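Local coordinates for BamaA.19900.a (Balamuthia mandrillaris, PDB 6VZZ), which probably phosphorylates glucose at the expense of ATP, as a glucokinase of the actin-like ATPase superfamily, and binds beta-D-glucopyranose in a pocket, at residues F79-S83 with L131-F136; N158-D164 with K178-Q182; L147-C151 with L187-V191. All coordinates share one frame; numbering follows the deposited sequence.

Interaction 1: residues F79-S83 with L131-F136; sequences FDSVS and LPSFLF
Ser83 and Phe79, one turn apart on helix 72-90, receive Pro132 between them. A helix packs here against an irregular loop, and both lie on the five-stranded mixed sheet round which the first domain of this actin-like ATPase fold is built. The segment 131-136 runs beside the helix, on the same side of the sheet. Pro132 meets both helix residues with its ring carbons. Its CG lies 3.6 Å from Ser83 CB, and its CD lies 3.9 Å from Phe79 CB. Asp80 comes at a slant to the same ring and touches it with OD1.

The Phe79 ring also touches Val41 of strand 37-43 and Leu99 of strand 96-101. Phe136 meets it in an edge-to-face pair. The edge of Phe136 is turned to one face of Phe79, with the planes at 63° and the centroids 5.5 Å apart. Leu131 lies beside Phe79 and points the same way, with its CD2 3.6 Å from Phe79 CD2. No hydrogen bond joins the two segments, so the contact is held by apolar packing.

At the other end, Ser83 faces the turn formed by 133-135. With OG trans to its own backbone N (chi1 179°), the hydroxyl is directed at Pro132 and Phe134. Leu135 CD1 packs 3.7 Å from Ser83 CA. Ser83 OG lies 3.4 Å from Phe134 CB.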
loop_
_atom_site.group_PDB
_atom_site.type_symbol
_atom_site.label_atom_id
_atom_site.label_comp_id
_atom_site.label_asym_id
_atom_site.label_seq_id
_atom_site.Cartn_x
_atom_site.Cartn_y
_atom_site.Cartn_z
ATOM N N PHE A 79 -22.008 19.249 18.002
ATOM C CA PHE A 79 -20.929 20.231 18.076
ATOM C C PHE A 79 -21.453 21.586 18.547
ATOM O O PHE A 79 -20.894 22.189 19.470
ATOM C CB PHE A 79 -20.234 20.365 16.717
ATOM C CG PHE A 79 -19.470 19.137 16.286
ATOM C CD1 PHE A 79 -18.795 18.351 17.213
ATOM C CD2 PHE A 79 -19.421 18.773 14.944
ATOM C CE1 PHE A 79 -18.077 17.218 16.815
ATOM C CE2 PHE A 79 -18.715 17.645 14.533
ATOM C CZ PHE A 79 -18.036 16.868 15.472
ATOM N N ASP A 80 -22.522 22.086 17.914
ATOM C CA ASP A 80 -23.154 23.322 18.372
ATOM C C ASP A 80 -23.448 23.270 19.867
ATOM O O ASP A 80 -23.114 24.194 20.616
ATOM C CB ASP A 80 -24.449 23.583 17.594
ATOM C CG ASP A 80 -24.205 23.961 16.134
ATOM O OD1 ASP A 80 -23.044 24.255 15.771
ATOM O OD2 ASP A 80 -25.186 23.967 15.347
ATOM N N SER A 81 -24.062 22.180 20.322
ATOM C CA SER A 81 -24.443 22.080 21.727
ATOM C C SER A 81 -23.223 22.112 22.637
ATOM O O SER A 81 -23.150 22.922 23.567
ATOM C CB SER A 81 -25.244 20.805 21.961
ATOM O OG SER A 81 -25.522 20.650 23.334
ATOM N N VAL A 82 -22.253 21.231 22.387
ATOM C CA VAL A 82 -21.103 21.166 23.278
ATOM C C VAL A 82 -20.227 22.403 23.137
ATOM O O VAL A 82 -19.533 22.776 24.086
ATOM C CB VAL A 82 -20.309 19.870 23.036
ATOM C CG1 VAL A 82 -19.464 19.993 21.793
ATOM C CG2 VAL A 82 -19.446 19.558 24.233
ATOM N N SER A 83 -20.259 23.069 21.981
ATOM C CA SER A 83 -19.525 24.319 21.829
ATOM C C SER A 83 -20.093 25.395 22.749
ATOM O O SER A 83 -19.351 26.046 23.495
ATOM C CB SER A 83 -19.563 24.774 20.370
ATOM O OG SER A 83 -18.879 26.003 20.195
ATOM N N LEU A 131 -19.066 24.020 11.164
ATOM C CA LEU A 131 -18.609 23.848 12.529
ATOM C C LEU A 131 -18.673 25.170 13.280
ATOM O O LEU A 131 -18.407 26.230 12.704
ATOM C CB LEU A 131 -17.179 23.325 12.541
ATOM C CG LEU A 131 -16.987 21.979 11.846
ATOM C CD1 LEU A 131 -15.509 21.627 11.761
ATOM C CD2 LEU A 131 -17.754 20.898 12.579
ATOM N N PRO A 132 -19.010 25.128 14.568
ATOM C CA PRO A 132 -19.062 26.372 15.357
ATOM C C PRO A 132 -17.675 26.990 15.523
ATOM O O PRO A 132 -16.717 26.322 15.915
ATOM C CB PRO A 132 -19.654 25.921 16.698
ATOM C CG PRO A 132 -19.352 24.456 16.784
ATOM C CD PRO A 132 -19.313 23.930 15.372
ATOM N N SER A 133 -17.584 28.289 15.221
ATOM C CA SER A 133 -16.321 29.019 15.314
ATOM C C SER A 133 -15.658 28.903 16.685
ATOM O O SER A 133 -14.425 28.881 16.766
ATOM C CB SER A 133 -16.559 30.488 14.990
ATOM O OG SER A 133 -16.766 30.658 13.605
ATOM N N PHE A 134 -16.440 28.852 17.767
ATOM C CA PHE A 134 -15.842 28.848 19.097
ATOM C C PHE A 134 -14.854 27.694 19.264
ATOM O O PHE A 134 -13.734 27.892 19.746
ATOM C CB PHE A 134 -16.923 28.789 20.172
ATOM C CG PHE A 134 -16.375 28.827 21.565
ATOM C CD1 PHE A 134 -16.133 30.033 22.192
ATOM C CD2 PHE A 134 -16.075 27.655 22.241
ATOM C CE1 PHE A 134 -15.611 30.073 23.463
ATOM C CE2 PHE A 134 -15.552 27.692 23.507
ATOM C CZ PHE A 134 -15.321 28.905 24.122
ATOM N N LEU A 135 -15.246 26.482 18.880
ATOM C CA LEU A 135 -14.350 25.345 19.040
ATOM C C LEU A 135 -13.518 25.076 17.804
ATOM O O LEU A 135 -12.522 24.350 17.893
ATOM C CB LEU A 135 -15.125 24.066 19.382
ATOM C CG LEU A 135 -15.815 23.960 20.738
ATOM C CD1 LEU A 135 -16.370 22.560 20.931
ATOM C CD2 LEU A 135 -14.866 24.318 21.863
ATOM N N PHE A 136 -13.896 25.633 16.661
ATOM C CA PHE A 136 -13.277 25.297 15.379
ATOM C C PHE A 136 -12.924 26.591 14.666
ATOM O O PHE A 136 -13.634 27.020 13.749
ATOM C CB PHE A 136 -14.203 24.408 14.549
ATOM C CG PHE A 136 -14.638 23.172 15.277
ATOM C CD1 PHE A 136 -13.805 22.059 15.347
ATOM C CD2 PHE A 136 -15.863 23.130 15.930
ATOM C CE1 PHE A 136 -14.194 20.920 16.042
ATOM C CE2 PHE A 136 -16.257 21.992 16.621
ATOM C CZ PHE A 136 -15.423 20.890 16.679
#

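Interaction 2: residues N158-D164 with K178-Q182; sequences NASDALD and KVTLQ
Asn158, in the last turn of helix 146-159, accepts a hydrogen bond from the backbone of Leu181. Leu181 N lies 2.6 Å from Asn158 OD1, with an N-H...O angle of 147°. The N-H comes in tilted 25° from the carbonyl plane. With CG trans to the main-chain N (chi1 -170°), the Asn158 amide reaches across to the loop 178-182, and its CG also rests on Leu181 CB.

The tightly packed part is built on Leu163. Leu163 CD1 meets Leu181 CG at 3.6 Å, and the two side chains cross at about a right angle. Leu163 CB also covers Val179 CG1 at 4.0 Å. Val154 of the helix touches both leucines, and Phe167 and Pro169 of strand 167-171 touch Val179.

The other side is looser and more polar. Asp161 and Thr180 lie side by side, with OD1 and OG1 3.8 Å apart. Asp161 is exposed, and Lys178 is modelled only to CB. Asp161 has positive phi and is the C-prime residue of a Schellman motif. Ala162 N bonds to Met157 O and Asp161 N to Asn158 O, which ends the helix. The next residues of the loop, Pro183 and Asp184, bind a calcium ion.

One directed bond to Leu181 N thus sets where the loop meets the helix end, and the undirected apolar packing of Leu163 with Val179 and Leu181 covers the inner side.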
loop_
_atom_site.group_PDB
_atom_site.type_symbol
_atom_site.label_atom_id
_atom_site.label_comp_id
_atom_site.label_asym_id
_atom_site.label_seq_id
_atom_site.Cartn_x
_atom_site.Cartn_y
_atom_site.Cartn_z
ATOM N N ASN A 158 5.791 7.365 20.924
ATOM C CA ASN A 158 7.116 6.812 20.688
ATOM C C ASN A 158 8.193 7.850 20.968
ATOM O O ASN A 158 9.259 7.518 21.493
ATOM C CB ASN A 158 7.224 6.298 19.259
ATOM C CG ASN A 158 8.478 5.494 19.036
ATOM O OD1 ASN A 158 8.560 4.340 19.448
ATOM N ND2 ASN A 158 9.464 6.091 18.378
ATOM N N ALA A 159 7.915 9.118 20.655
ATOM C CA ALA A 159 8.904 10.175 20.852
ATOM C C ALA A 159 9.187 10.435 22.329
ATOM O O ALA A 159 10.309 10.816 22.681
ATOM C CB ALA A 159 8.440 11.460 20.166
ATOM N N SER A 160 8.199 10.252 23.204
ATOM C CA SER A 160 8.413 10.402 24.638
ATOM C C SER A 160 8.604 9.059 25.333
ATOM O O SER A 160 8.423 8.971 26.553
ATOM C CB SER A 160 7.261 11.183 25.276
ATOM O OG SER A 160 6.035 10.942 24.602
ATOM N N ASP A 161 8.960 8.015 24.573
ATOM C CA ASP A 161 9.329 6.703 25.113
ATOM C C ASP A 161 8.233 6.135 26.019
ATOM O O ASP A 161 8.493 5.611 27.105
ATOM C CB ASP A 161 10.670 6.777 25.845
ATOM C CG ASP A 161 11.853 6.477 24.933
ATOM O OD1 ASP A 161 11.740 5.544 24.108
ATOM O OD2 ASP A 161 12.900 7.163 25.042
ATOM N N ALA A 162 6.990 6.222 25.543
ATOM C CA ALA A 162 5.825 5.854 26.336
ATOM C C ALA A 162 4.940 4.798 25.689
ATOM O O ALA A 162 3.894 4.464 26.259
ATOM C CB ALA A 162 4.977 7.096 26.640
ATOM N N LEU A 163 5.316 4.262 24.524
ATOM C CA LEU A 163 4.464 3.273 23.870
ATOM C C LEU A 163 4.295 2.025 24.723
ATOM O O LEU A 163 3.276 1.335 24.606
ATOM C CB LEU A 163 5.030 2.887 22.505
ATOM C CG LEU A 163 4.588 3.669 21.275
ATOM C CD1 LEU A 163 5.300 3.121 20.066
ATOM C CD2 LEU A 163 3.082 3.584 21.087
ATOM N N ASP A 164 5.272 1.715 25.581
ATOM C CA ASP A 164 5.176 0.517 26.406
ATOM C C ASP A 164 4.099 0.630 27.475
ATOM O O ASP A 164 3.787 -0.372 28.129
ATOM C CB ASP A 164 6.532 0.205 27.052
ATOM C CG ASP A 164 6.962 1.269 28.056
ATOM O OD1 ASP A 164 6.680 2.475 27.838
ATOM O OD2 ASP A 164 7.586 0.893 29.072
ATOM N N LYS A 178 11.308 -3.606 25.447
ATOM C CA LYS A 178 10.240 -2.645 25.696
ATOM C C LYS A 178 9.806 -2.031 24.370
ATOM O O LYS A 178 10.627 -1.815 23.476
ATOM C CB LYS A 178 10.705 -1.563 26.673
ATOM N N VAL A 179 8.505 -1.775 24.233
ATOM C CA VAL A 179 7.971 -1.367 22.938
ATOM C C VAL A 179 8.519 0.008 22.569
ATOM O O VAL A 179 8.368 0.979 23.315
ATOM C CB VAL A 179 6.439 -1.380 22.938
ATOM C CG1 VAL A 179 5.911 -0.911 21.588
ATOM C CG2 VAL A 179 5.926 -2.785 23.234
ATOM N N THR A 180 9.181 0.078 21.417
ATOM C CA THR A 180 9.731 1.298 20.851
ATOM C C THR A 180 9.809 1.083 19.346
ATOM O O THR A 180 9.974 -0.048 18.882
ATOM C CB THR A 180 11.112 1.621 21.448
ATOM O OG1 THR A 180 11.398 3.016 21.291
ATOM C CG2 THR A 180 12.194 0.813 20.758
ATOM N N LEU A 181 9.662 2.154 18.576
ATOM C CA LEU A 181 9.609 2.040 17.121
ATOM C C LEU A 181 10.951 2.427 16.512
ATOM O O LEU A 181 11.521 3.468 16.857
ATOM C CB LEU A 181 8.494 2.909 16.542
ATOM C CG LEU A 181 7.084 2.493 16.956
ATOM C CD1 LEU A 181 6.057 3.286 16.185
ATOM C CD2 LEU A 181 6.872 1.019 16.734
ATOM N N GLN A 182 11.458 1.578 15.625
ATOM C CA GLN A 182 12.718 1.841 14.947
ATOM C C GLN A 182 12.475 2.775 13.765
ATOM O O GLN A 182 11.333 3.075 13.411
ATOM C CB GLN A 182 13.352 0.521 14.509
ATOM C CG GLN A 182 13.702 -0.422 15.660
ATOM C CD GLN A 182 14.664 0.197 16.676
ATOM O OE1 GLN A 182 15.631 0.884 16.315
ATOM N NE2 GLN A 182 14.391 -0.041 17.961
#

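Interaction 3: residues L147-C151 with L187-V191; sequences LEGTC and LVLAV
Leu147 and Val188 form the centre of this contact between the start of helix 146-159 and strand 186-191. Leu147 CD1 lies 3.7 Å from Val188 CG1, and the two side chains cross at a slant. The other branch of the leucine, CD2, reaches further along the strand to Ala190 CB at 4.1 Å. One leucine thus spans two residues that point to the same side of the strand.

Val188 is met from three positions on the helix. Its CG1 is trans to its own backbone N (chi1 178°), and this points the methyl at the helix, where it meets both Leu147 CD1 and Thr150 CG2, the latter at 3.8 Å. Its CG2 turns to Cys151, whose SG is 3.9 Å away. All these contacts are apolar, and no hydrogen bond crosses. The axes of the two short segments come within 9.1 Å and run at 127° to each other.

A second shell holds these groups in place. Thr150 gives its methyl to the strand, while its OG1 is hydrogen-bonded to Asn381 OD1 and to Asp146 O. Cys151 also packs on Ala198 and Leu200 of strand 195-201, and on Val214 of strand 213-216. The backbone of Val188 is hydrogen-bonded to Ala198, and those of Leu187 and Leu189 to strand 331-335. The alternate side chains Leu187, Leu189 and Val191 turn to helix 303-327, which covers the other face of the sheet.

Leu147 also touches the bound glucose. It follows Asn145 and Asp146, which belong to the sugar pocket, and Asn145 N is hydrogen-bonded to Glu148 OE1. The arrangement is that of an actin-like ATPase fold: a helix starts at the sugar site, directly after strand 141-145 at the edge of the first sheet, and packs on the second sheet.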
loop_
_atom_site.group_PDB
_atom_site.type_symbol
_atom_site.label_atom_id
_atom_site.label_comp_id
_atom_site.label_asym_id
_atom_site.label_seq_id
_atom_site.Cartn_x
_atom_site.Cartn_y
_atom_site.Cartn_z
ATOM N N LEU A 147 -7.367 6.907 11.331
ATOM C CA LEU A 147 -6.136 6.128 11.479
ATOM C C LEU A 147 -4.900 6.994 11.279
ATOM O O LEU A 147 -3.863 6.751 11.908
ATOM C CB LEU A 147 -6.118 4.947 10.511
ATOM C CG LEU A 147 -6.516 3.604 11.132
ATOM C CD1 LEU A 147 -5.445 3.118 12.087
ATOM C CD2 LEU A 147 -7.845 3.725 11.852
ATOM N N GLU A 148 -4.990 7.995 10.403
ATOM C CA GLU A 148 -3.948 9.008 10.341
ATOM C C GLU A 148 -3.757 9.665 11.707
ATOM O O GLU A 148 -2.623 9.919 12.133
ATOM C CB GLU A 148 -4.310 10.030 9.261
ATOM C CG GLU A 148 -3.428 11.263 9.199
ATOM C CD GLU A 148 -3.790 12.177 8.034
ATOM O OE1 GLU A 148 -4.890 12.009 7.451
ATOM O OE2 GLU A 148 -2.969 13.064 7.697
ATOM N N GLY A 149 -4.855 9.917 12.426
ATOM C CA GLY A 149 -4.732 10.427 13.782
ATOM C C GLY A 149 -4.090 9.429 14.732
ATOM O O GLY A 149 -3.306 9.809 15.611
ATOM N N THR A 150 -4.420 8.142 14.577
ATOM C CA THR A 150 -3.794 7.107 15.395
ATOM C C THR A 150 -2.281 7.146 15.247
ATOM O O THR A 150 -1.542 7.093 16.239
ATOM C CB THR A 150 -4.323 5.726 14.998
ATOM O OG1 THR A 150 -5.745 5.674 15.175
ATOM C CG2 THR A 150 -3.668 4.644 15.837
ATOM N N CYS A 151 -1.802 7.258 14.008
ATOM C CA CYS A 151 -0.363 7.264 13.786
ATOM C C CYS A 151 0.306 8.445 14.482
ATOM O O CYS A 151 1.361 8.279 15.112
ATOM C CB CYS A 151 -0.070 7.258 12.290
ATOM S SG CYS A 151 -0.641 5.731 11.514
ATOM N N LEU A 187 3.053 -0.662 9.979
ATOM C CA LEU A 187 1.651 -0.705 9.596
ATOM C C LEU A 187 0.789 -0.606 10.847
ATOM O O LEU A 187 1.057 -1.271 11.851
ATOM C CB LEU A 187 1.359 -2.003 8.837
ATOM C CG LEU A 187 -0.032 -2.312 8.288
ATOM C CD1 LEU A 187 -0.432 -1.336 7.205
ATOM C CD2 LEU A 187 -0.077 -3.734 7.751
ATOM N N VAL A 188 -0.234 0.241 10.803
ATOM C CA VAL A 188 -1.184 0.374 11.906
ATOM C C VAL A 188 -2.564 -0.040 11.411
ATOM O O VAL A 188 -3.025 0.443 10.369
ATOM C CB VAL A 188 -1.213 1.806 12.474
ATOM C CG1 VAL A 188 -2.252 1.910 13.577
ATOM C CG2 VAL A 188 0.163 2.214 12.976
ATOM N N LEU A 189 -3.216 -0.938 12.153
ATOM C CA LEU A 189 -4.557 -1.434 11.851
ATOM C C LEU A 189 -5.447 -1.269 13.075
ATOM O O LEU A 189 -4.993 -1.468 14.207
ATOM C CB LEU A 189 -4.559 -2.928 11.443
ATOM C CG LEU A 189 -3.632 -3.421 10.330
ATOM C CD1 LEU A 189 -2.256 -3.750 10.874
ATOM C CD2 LEU A 189 -4.227 -4.624 9.649
ATOM N N ALA A 190 -6.721 -0.941 12.846
ATOM C CA ALA A 190 -7.694 -0.868 13.928
ATOM C C ALA A 190 -9.018 -1.439 13.458
ATOM O O ALA A 190 -9.551 -1.006 12.430
ATOM C CB ALA A 190 -7.891 0.568 14.427
ATOM N N VAL A 191 -9.552 -2.390 14.227
ATOM C CA VAL A 191 -10.814 -3.052 13.919
ATOM C C VAL A 191 -11.894 -2.453 14.806
ATOM O O VAL A 191 -11.806 -2.532 16.036
ATOM C CB VAL A 191 -10.723 -4.571 14.126
ATOM C CG1 VAL A 191 -12.002 -5.256 13.653
ATOM C CG2 VAL A 191 -9.515 -5.137 13.413
#

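From the N terminus, interaction 1 comes first. It closes a loop of 47 residues, from helix 72-90 through strand 96-101 and the small antiparallel sheet to the segment before strand 141-145, and stays within the first domain. Helix 146-159 then starts, and its two ends serve interactions 3 and 2. Interaction 3 joins its N-terminal part to strand 186-191 in the second sheet. Interaction 2 joins its C-terminal end to the loop 178-182 and falls wholly within the span closed by interaction 3. These two have centres about 16 Å apart and do not touch. Interaction 1 precedes both and lies about 26 Å, centre to centre, from interaction 3.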